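Local coordinates for pesticidial crystal protein CRY2AA (Bacillus thuringiensis serovar kurstaki, PDB 1I5P), which kills dipteran and lepidopteran insect larvae by binding to their midgut epithelial cells and promoting colloidosmotic lysis, at residues 55-58 against 59-63; 49-52 against 53-56; 624-627 against 628-631; 71-74 against 75-79. All coordinates share one frame; numbering follows the deposited sequence.

Contact 1. Residues 55-58 against 59-63; sequences GTVS and SFLLK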
loop_
_atom_site.group_PDB
_atom_site.type_symbol
_atom_site.label_atom_id
_atom_site.label_comp_id
_atom_site.label_asym_id
_atom_site.label_seq_id
_atom_site.Cartn_x
_atom_site.Cartn_y
_atom_site.Cartn_z
ATOM N N GLY A 55 -0.275 5.219 11.335
ATOM C CA GLY A 55 0.072 3.822 11.165
ATOM C C GLY A 55 -0.694 2.949 12.141
ATOM O O GLY A 55 -1.156 1.868 11.786
ATOM N N THR A 56 -0.832 3.425 13.374
ATOM C CA THR A 56 -1.563 2.682 14.390
ATOM C C THR A 56 -3.037 2.567 14.006
ATOM O O THR A 56 -3.621 1.482 14.070
ATOM C CB THR A 56 -1.475 3.369 15.769
ATOM O OG1 THR A 56 -0.101 3.531 16.141
ATOM C CG2 THR A 56 -2.172 2.523 16.828
ATOM N N VAL A 57 -3.633 3.683 13.602
ATOM C CA VAL A 57 -5.044 3.687 13.227
ATOM C C VAL A 57 -5.326 2.758 12.050
ATOM O O VAL A 57 -6.276 1.977 12.086
ATOM C CB VAL A 57 -5.533 5.108 12.866
ATOM C CG1 VAL A 57 -6.982 5.055 12.389
ATOM C CG2 VAL A 57 -5.417 6.021 14.079
ATOM N N SER A 58 -4.504 2.836 11.012
ATOM C CA SER A 58 -4.716 1.982 9.855
ATOM C C SER A 58 -4.574 0.514 10.257
ATOM O O SER A 58 -5.384 -0.324 9.862
ATOM C CB SER A 58 -3.732 2.345 8.735
ATOM O OG SER A 58 -2.400 2.332 9.205
ATOM N N SER A 59 -3.555 0.205 11.053
ATOM C CA SER A 59 -3.337 -1.164 11.509
ATOM C C SER A 59 -4.565 -1.620 12.296
ATOM O O SER A 59 -5.045 -2.747 12.144
ATOM C CB SER A 59 -2.095 -1.230 12.397
ATOM O OG SER A 59 -0.937 -0.878 11.664
ATOM N N PHE A 60 -5.067 -0.714 13.128
ATOM C CA PHE A 60 -6.247 -0.960 13.946
ATOM C C PHE A 60 -7.471 -1.274 13.077
ATOM O O PHE A 60 -8.190 -2.246 13.321
ATOM C CB PHE A 60 -6.517 0.276 14.811
ATOM C CG PHE A 60 -7.885 0.306 15.435
ATOM C CD1 PHE A 60 -8.171 -0.467 16.558
ATOM C CD2 PHE A 60 -8.881 1.128 14.911
ATOM C CE1 PHE A 60 -9.425 -0.422 17.156
ATOM C CE2 PHE A 60 -10.144 1.182 15.502
ATOM C CZ PHE A 60 -10.416 0.403 16.632
ATOM N N LEU A 61 -7.714 -0.447 12.065
ATOM C CA LEU A 61 -8.863 -0.670 11.193
ATOM C C LEU A 61 -8.723 -1.988 10.433
ATOM O O LEU A 61 -9.693 -2.736 10.291
ATOM C CB LEU A 61 -9.036 0.508 10.228
ATOM C CG LEU A 61 -9.373 1.827 10.938
ATOM C CD1 LEU A 61 -9.525 2.958 9.915
ATOM C CD2 LEU A 61 -10.659 1.659 11.745
ATOM N N LEU A 62 -7.515 -2.275 9.955
ATOM C CA LEU A 62 -7.256 -3.524 9.243
ATOM C C LEU A 62 -7.640 -4.715 10.128
ATOM O O LEU A 62 -8.258 -5.666 9.661
ATOM C CB LEU A 62 -5.773 -3.620 8.855
ATOM C CG LEU A 62 -5.310 -2.817 7.625
ATOM C CD1 LEU A 62 -3.791 -2.751 7.577
ATOM C CD2 LEU A 62 -5.867 -3.463 6.360
ATOM N N LYS A 63 -7.289 -4.643 11.409
ATOM C CA LYS A 63 -7.601 -5.717 12.351
ATOM C C LYS A 63 -9.088 -5.829 12.694
ATOM O O LYS A 63 -9.579 -6.919 12.983
ATOM C CB LYS A 63 -6.784 -5.539 13.630
ATOM C CG LYS A 63 -5.313 -5.894 13.470
ATOM C CD LYS A 63 -4.551 -5.718 14.768
ATOM C CE LYS A 63 -3.161 -6.321 14.676
ATOM N NZ LYS A 63 -3.168 -7.810 14.636
#
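With chi1 at -63°, Ser59 holds its OG beside its own backbone N and anti to its carbonyl carbon, which turns the hydroxyl back down the helix onto Gly55. Val57 sends CG1 anti to its N (chi1 176°), and Leu61 continues from CB in an extended course to CD1. The two therefore run side by side, pointing the same way, and meet where Val57 CG1 lies 4.1 Å from Leu61 CD1.

Two donors from one residue grip a single carbonyl. Ser59 OG donates to Gly55 O at 2.8 Å and Ser59 N donates to the same Gly55 O at 3.0 Å. They come from opposite faces of the carbonyl plane, each tilted about 30° from it.

The next three residues repeat the backbone pattern of an alpha helix. Phe60 N reaches Thr56 O at 2.8 Å, Leu61 N reaches Val57 O at 2.8 Å, and Leu62 N reaches Ser58 O at 2.9 Å. The Phe60 ring leads away from the preceding turn and presents its edge, in plane, to Val57 O, which lies 3.9 Å from Phe60 CD2.

Around the helix, Tyr255 of helix 238-259 touches Val57 and Leu61, while Ile34 of helix 31-44 touches Ser59. Every touching residue is buried in this helical-bundle domain, and the chemistry fits that setting: the hydroxyl proton of Ser59 is spent on a carbonyl of its own helix, which probably eases the burial of this polar side chain.

Contact 2. Residues 49-52 against 53-56; sequences YVAP and VVGT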
loop_
_atom_site.group_PDB
_atom_site.type_symbol
_atom_site.label_atom_id
_atom_site.label_comp_id
_atom_site.label_asym_id
_atom_site.label_seq_id
_atom_site.Cartn_x
_atom_site.Cartn_y
_atom_site.Cartn_z
ATOM N N TYR A 49 7.695 13.025 8.117
ATOM C CA TYR A 49 6.985 14.014 8.923
ATOM C C TYR A 49 5.601 13.410 9.122
ATOM O O TYR A 49 4.645 14.083 9.498
ATOM C CB TYR A 49 6.902 15.375 8.218
ATOM C CG TYR A 49 8.109 16.246 8.491
ATOM C CD1 TYR A 49 9.211 16.234 7.640
ATOM C CD2 TYR A 49 8.181 17.014 9.651
ATOM C CE1 TYR A 49 10.361 16.964 7.939
ATOM C CE2 TYR A 49 9.327 17.744 9.962
ATOM C CZ TYR A 49 10.411 17.713 9.109
ATOM O OH TYR A 49 11.551 18.414 9.441
ATOM N N VAL A 50 5.519 12.112 8.852
ATOM C CA VAL A 50 4.275 11.372 9.011
ATOM C C VAL A 50 4.073 11.113 10.499
ATOM O O VAL A 50 4.987 10.674 11.191
ATOM C CB VAL A 50 4.321 10.000 8.278
ATOM C CG1 VAL A 50 3.077 9.176 8.626
ATOM C CG2 VAL A 50 4.402 10.212 6.778
ATOM N N ALA A 51 2.875 11.409 10.986
ATOM C CA ALA A 51 2.540 11.189 12.387
ATOM C C ALA A 51 2.325 9.691 12.563
ATOM O O ALA A 51 1.477 9.101 11.896
ATOM C CB ALA A 51 1.271 11.950 12.743
ATOM N N PRO A 52 3.101 9.055 13.453
ATOM C CA PRO A 52 2.991 7.616 13.710
ATOM C C PRO A 52 1.582 7.099 14.000
ATOM O O PRO A 52 1.275 5.946 13.697
ATOM C CB PRO A 52 3.932 7.403 14.894
ATOM C CG PRO A 52 3.934 8.755 15.576
ATOM C CD PRO A 52 4.064 9.661 14.385
ATOM N N VAL A 53 0.729 7.931 14.592
ATOM C CA VAL A 53 -0.630 7.501 14.890
ATOM C C VAL A 53 -1.374 7.015 13.639
ATOM O O VAL A 53 -2.247 6.145 13.726
ATOM C CB VAL A 53 -1.450 8.638 15.547
ATOM C CG1 VAL A 53 -1.697 9.757 14.544
ATOM C CG2 VAL A 53 -2.763 8.092 16.076
ATOM N N VAL A 54 -1.037 7.564 12.474
ATOM C CA VAL A 54 -1.728 7.152 11.252
ATOM C C VAL A 54 -1.482 5.668 11.008
ATOM O O VAL A 54 -2.374 4.946 10.555
ATOM C CB VAL A 54 -1.272 7.979 10.010
ATOM C CG1 VAL A 54 -1.432 9.470 10.293
ATOM C CG2 VAL A 54 0.167 7.649 9.643
ATOM N N GLY A 55 -0.275 5.219 11.335
ATOM C CA GLY A 55 0.072 3.822 11.165
ATOM C C GLY A 55 -0.694 2.949 12.141
ATOM O O GLY A 55 -1.156 1.868 11.786
ATOM N N THR A 56 -0.832 3.425 13.374
ATOM C CA THR A 56 -1.563 2.682 14.390
ATOM C C THR A 56 -3.037 2.567 14.006
ATOM O O THR A 56 -3.621 1.482 14.070
ATOM C CB THR A 56 -1.475 3.369 15.769
ATOM O OG1 THR A 56 -0.101 3.531 16.141
ATOM C CG2 THR A 56 -2.172 2.523 16.828
#
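Val50 and Val54 form the apolar centre, their side chains crossing at about a right angle with Val50 CG1 only 3.4 Å from Val54 CG2. That separation is tighter than usual carbon-to-carbon packing, and so short a value is doubtful and may partly reflect coordinate error. The Val54 torsion directs CG2 that way: CG1 is placed beside its own N, which leaves CG2 between the backbone N and the carbonyl carbon, turned back toward the incoming chain. Ala51 extends the patch, its CB lying 4.1 Å from Val53 CG1, a looser contact than the valine pair makes.

Farther out lies the backbone, where the loop turns into helix 53-65. Val54 N donates to Ala51 O at 3.0 Å. The N-H points well at its acceptor (158°), yet the donor stands above the carbonyl plane, as suits a tight three-residue step rather than a full helical turn. Pro52 O is shared by two weak bonds, from Gly55 N at 2.9 Å with a bent N-H angle of 129° and from Thr56 N at a longer 3.3 Å. This change from three-residue to four-residue spacing marks the first turn of the helix.

The junction is enclosed by other helices of the bundle. Trp41 of helix 31-44 and Tyr247 of helix 238-259 pack on Val50. Ile93 of helix 88-101 lies against Ala51, and Ile80 of helix 74-81 meets Val53, so the start of helix 53-65 is wedged among four helices.

Contact 3. Residues 624-627 against 628-631; sequences FVPT and NLPP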
loop_
_atom_site.group_PDB
_atom_site.type_symbol
_atom_site.label_atom_id
_atom_site.label_comp_id
_atom_site.label_asym_id
_atom_site.label_seq_id
_atom_site.Cartn_x
_atom_site.Cartn_y
_atom_site.Cartn_z
ATOM N N PHE A 624 -11.998 -13.650 -0.594
ATOM C CA PHE A 624 -12.702 -14.834 -0.126
ATOM C C PHE A 624 -13.347 -14.442 1.195
ATOM O O PHE A 624 -12.665 -14.031 2.139
ATOM C CB PHE A 624 -11.732 -15.997 0.079
ATOM C CG PHE A 624 -11.029 -16.421 -1.177
ATOM C CD1 PHE A 624 -9.954 -15.694 -1.662
ATOM C CD2 PHE A 624 -11.465 -17.531 -1.894
ATOM C CE1 PHE A 624 -9.316 -16.062 -2.843
ATOM C CE2 PHE A 624 -10.831 -17.908 -3.086
ATOM C CZ PHE A 624 -9.756 -17.168 -3.555
ATOM N N VAL A 625 -14.666 -14.562 1.247
ATOM C CA VAL A 625 -15.417 -14.188 2.430
ATOM C C VAL A 625 -16.182 -15.388 2.985
ATOM O O VAL A 625 -16.726 -16.189 2.225
ATOM C CB VAL A 625 -16.407 -13.052 2.073
ATOM C CG1 VAL A 625 -17.142 -12.577 3.311
ATOM C CG2 VAL A 625 -15.638 -11.902 1.415
ATOM N N PRO A 626 -16.218 -15.536 4.320
ATOM C CA PRO A 626 -16.943 -16.660 4.908
ATOM C C PRO A 626 -18.352 -16.663 4.341
ATOM O O PRO A 626 -19.014 -15.621 4.284
ATOM C CB PRO A 626 -16.879 -16.351 6.394
ATOM C CG PRO A 626 -15.495 -15.770 6.514
ATOM C CD PRO A 626 -15.508 -14.780 5.365
ATOM N N THR A 627 -18.794 -17.838 3.910
ATOM C CA THR A 627 -20.108 -18.002 3.294
ATOM C C THR A 627 -21.306 -17.474 4.080
ATOM O O THR A 627 -22.314 -17.094 3.490
ATOM C CB THR A 627 -20.363 -19.488 2.960
ATOM O OG1 THR A 627 -20.535 -20.230 4.173
ATOM C CG2 THR A 627 -19.175 -20.064 2.200
ATOM N N ASN A 628 -21.209 -17.445 5.401
ATOM C CA ASN A 628 -22.322 -16.972 6.214
ATOM C C ASN A 628 -22.189 -15.515 6.636
ATOM O O ASN A 628 -22.881 -15.059 7.545
ATOM C CB ASN A 628 -22.479 -17.866 7.448
ATOM C CG ASN A 628 -21.177 -18.052 8.207
ATOM O OD1 ASN A 628 -20.097 -17.734 7.701
ATOM N ND2 ASN A 628 -21.271 -18.588 9.423
ATOM N N LEU A 629 -21.310 -14.782 5.965
ATOM C CA LEU A 629 -21.104 -13.373 6.281
ATOM C C LEU A 629 -21.300 -12.512 5.046
ATOM O O LEU A 629 -20.334 -12.036 4.444
ATOM C CB LEU A 629 -19.699 -13.147 6.849
ATOM C CG LEU A 629 -19.357 -13.843 8.171
ATOM C CD1 LEU A 629 -17.932 -13.489 8.571
ATOM C CD2 LEU A 629 -20.338 -13.406 9.256
ATOM N N PRO A 630 -22.560 -12.315 4.632
ATOM C CA PRO A 630 -22.815 -11.488 3.452
ATOM C C PRO A 630 -22.431 -10.030 3.722
ATOM O O PRO A 630 -22.423 -9.583 4.869
ATOM C CB PRO A 630 -24.314 -11.668 3.232
ATOM C CG PRO A 630 -24.831 -11.838 4.638
ATOM C CD PRO A 630 -23.822 -12.813 5.206
ATOM N N PRO A 631 -22.094 -9.270 2.668
ATOM C CA PRO A 631 -21.715 -7.860 2.850
ATOM C C PRO A 631 -22.870 -6.983 3.360
ATOM O O PRO A 631 -24.046 -7.298 3.152
ATOM C CB PRO A 631 -21.233 -7.457 1.460
ATOM C CG PRO A 631 -22.090 -8.311 0.556
ATOM C CD PRO A 631 -21.991 -9.657 1.249
#
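Asn628, Leu629 and Pro626 carry this type I beta turn, which runs from Pro626 to Leu629 as the chain leaves strand 617-626 of the C-terminal beta-sandwich domain. The turn is closed by Leu629 N donating to Pro626 O at 3.0 Å. Its N-H angle of 152° is good, although the donor stands 48° above the carbonyl plane and so does not lie on a lone pair.

Side chains also meet across the turn, on the proline ring. Leu629 keeps CG beside its own N (chi1 -63°), which swings the branched end back across the Pro626 ring at a slant. There its CD1 meets Pro626 CB at 3.7 Å and Pro626 CG at 3.9 Å. Asn628 brings its side-chain amide oxygen to the same CB, with Asn628 OD1 3.7 Å from Pro626 CB, a polar atom resting against an apolar one. The proline CB thus has a partner from each of the two residues that follow Thr627.

Tyr491 packs on Pro626, and its hydroxyl is hydrogen-bonded to Thr627 N, tying the turn to an adjoining loop. A methyl of the strand also touches the departing chain: Val625 CG1 lies 3.4 Å from Leu629 O.

Contact 4. Residues 71-74 against 75-79; sequences KRIL and SELWG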
loop_
_atom_site.group_PDB
_atom_site.type_symbol
_atom_site.label_atom_id
_atom_site.label_comp_id
_atom_site.label_asym_id
_atom_site.label_seq_id
_atom_site.Cartn_x
_atom_site.Cartn_y
_atom_site.Cartn_z
ATOM N N LYS A 71 -16.855 -5.913 15.853
ATOM C CA LYS A 71 -18.199 -5.394 15.658
ATOM C C LYS A 71 -18.317 -3.906 15.981
ATOM O O LYS A 71 -19.142 -3.203 15.398
ATOM C CB LYS A 71 -19.192 -6.165 16.538
ATOM C CG LYS A 71 -19.352 -7.639 16.198
ATOM C CD LYS A 71 -20.093 -7.828 14.884
ATOM C CE LYS A 71 -20.415 -9.303 14.632
ATOM N NZ LYS A 71 -21.295 -9.473 13.448
ATOM N N ARG A 72 -17.498 -3.430 16.914
ATOM C CA ARG A 72 -17.549 -2.033 17.313
ATOM C C ARG A 72 -16.181 -1.377 17.180
ATOM O O ARG A 72 -15.202 -1.802 17.804
ATOM C CB ARG A 72 -18.053 -1.923 18.752
ATOM C CG ARG A 72 -18.438 -0.522 19.172
ATOM C CD ARG A 72 -18.886 -0.495 20.628
ATOM N NE ARG A 72 -19.179 0.865 21.081
ATOM C CZ ARG A 72 -19.484 1.187 22.334
ATOM N NH1 ARG A 72 -19.540 0.249 23.272
ATOM N NH2 ARG A 72 -19.736 2.449 22.649
ATOM N N ILE A 73 -16.127 -0.330 16.366
ATOM C CA ILE A 73 -14.882 0.377 16.108
ATOM C C ILE A 73 -14.731 1.725 16.809
ATOM O O ILE A 73 -13.700 1.998 17.418
ATOM C CB ILE A 73 -14.710 0.638 14.586
ATOM C CG1 ILE A 73 -14.622 -0.682 13.821
ATOM C CG2 ILE A 73 -13.459 1.472 14.338
ATOM C CD1 ILE A 73 -14.658 -0.508 12.299
ATOM N N LEU A 74 -15.762 2.559 16.712
ATOM C CA LEU A 74 -15.717 3.915 17.255
ATOM C C LEU A 74 -15.148 4.144 18.652
ATOM O O LEU A 74 -14.367 5.072 18.850
ATOM C CB LEU A 74 -17.098 4.571 17.164
ATOM C CG LEU A 74 -17.036 6.108 17.213
ATOM C CD1 LEU A 74 -16.295 6.616 15.972
ATOM C CD2 LEU A 74 -18.433 6.704 17.286
ATOM N N SER A 75 -15.522 3.317 19.622
ATOM C CA SER A 75 -15.016 3.517 20.978
ATOM C C SER A 75 -13.500 3.369 21.088
ATOM O O SER A 75 -12.833 4.221 21.670
ATOM C CB SER A 75 -15.693 2.561 21.956
ATOM O OG SER A 75 -15.261 2.843 23.272
ATOM N N GLU A 76 -12.952 2.294 20.535
ATOM C CA GLU A 76 -11.513 2.093 20.601
ATOM C C GLU A 76 -10.793 3.061 19.672
ATOM O O GLU A 76 -9.711 3.543 19.994
ATOM C CB GLU A 76 -11.167 0.640 20.261
ATOM C CG GLU A 76 -11.583 -0.333 21.361
ATOM C CD GLU A 76 -11.482 -1.792 20.952
ATOM O OE1 GLU A 76 -11.909 -2.660 21.741
ATOM O OE2 GLU A 76 -10.981 -2.072 19.846
ATOM N N LEU A 77 -11.396 3.362 18.528
ATOM C CA LEU A 77 -10.779 4.295 17.597
ATOM C C LEU A 77 -10.548 5.632 18.292
ATOM O O LEU A 77 -9.463 6.210 18.210
ATOM C CB LEU A 77 -11.668 4.512 16.376
ATOM C CG LEU A 77 -11.205 5.642 15.452
ATOM C CD1 LEU A 77 -9.789 5.369 14.951
ATOM C CD2 LEU A 77 -12.175 5.769 14.291
ATOM N N TRP A 78 -11.584 6.112 18.975
ATOM C CA TRP A 78 -11.533 7.377 19.705
ATOM C C TRP A 78 -10.363 7.366 20.684
ATOM O O TRP A 78 -9.657 8.367 20.839
ATOM C CB TRP A 78 -12.842 7.586 20.480
ATOM C CG TRP A 78 -12.906 8.856 21.279
ATOM C CD1 TRP A 78 -13.371 10.069 20.857
ATOM C CD2 TRP A 78 -12.497 9.038 22.641
ATOM N NE1 TRP A 78 -13.283 10.992 21.870
ATOM C CE2 TRP A 78 -12.749 10.386 22.976
ATOM C CE3 TRP A 78 -11.943 8.192 23.612
ATOM C CZ2 TRP A 78 -12.467 10.910 24.242
ATOM C CZ3 TRP A 78 -11.662 8.712 24.871
ATOM C CH2 TRP A 78 -11.925 10.062 25.173
ATOM N N GLY A 79 -10.158 6.223 21.332
ATOM C CA GLY A 79 -9.083 6.088 22.305
ATOM C C GLY A 79 -7.685 6.133 21.718
ATOM O O GLY A 79 -6.715 6.352 22.437
HETATM O O HOH W 1 -15.002 0.286 19.832
#
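Ile73 O accepts a hydrogen bond from Leu77 N at 2.9 Å, the opening four-residue bond of helix 74-81. It is straight at both ends, with an N-H angle of 163° and the donor almost in line with the carbonyl bond. The next bond repeats the spacing, Trp78 N donating to Leu74 O at 3.0 Å, but its donor is tilted from the carbonyl plane. Together the pair establishes the first turn of a short alpha helix.

A water bridges the chain before that turn to the turn itself. It accepts from Glu76 N at 3.0 Å and donates, weakly, to Arg72 O at 2.9 Å, so it links the N-H of Glu76 to the carbonyl of Arg72. The backbone N-H groups of Ile73 and Leu74 are taken by the two oxygens of Asp190, from helix 170-193, so this helix start leans on another helix.

Side chains meet in two places. Ile73 and Leu77 cross at a slant, Ile73 CG2 lying 4.1 Å from Leu77 CB. Elsewhere Arg72 leaves the backbone with CG anti to its N (chi1 -167°) and stays extended as far as NE, a reach that brings one face of the guanidinium to Ser75. Its end is held by a salt bridge from NH1 to Asp132 of helix 107-135. Ser75 CB sits over that face, 3.8 Å above the guanidinium plane and offset toward the rim, with Arg72 NE 4.0 Å from that same Ser75 CB.

Overall arrangement
Contacts 2, 1 and 4 follow one another along the N-terminal helical domain, and contact 3 comes more than 500 residues later, near the C-terminus. Contacts 2 and 1 share Gly55 and Thr56 on helix 53-65, with centres about 10 Å apart. Contact 4 opens the next helix, 74-81, its centre about 11 Å from that of contact 1, and the two touch: Phe60 CE2 lies 3.5 Å from Ile73 CG2. Successive helices are thus packed directly together. Contact 3 belongs to the beta-sandwich domain, yet its nearest atoms come within about 6 Å of contact 4, which places the chain's end close to the helical domain.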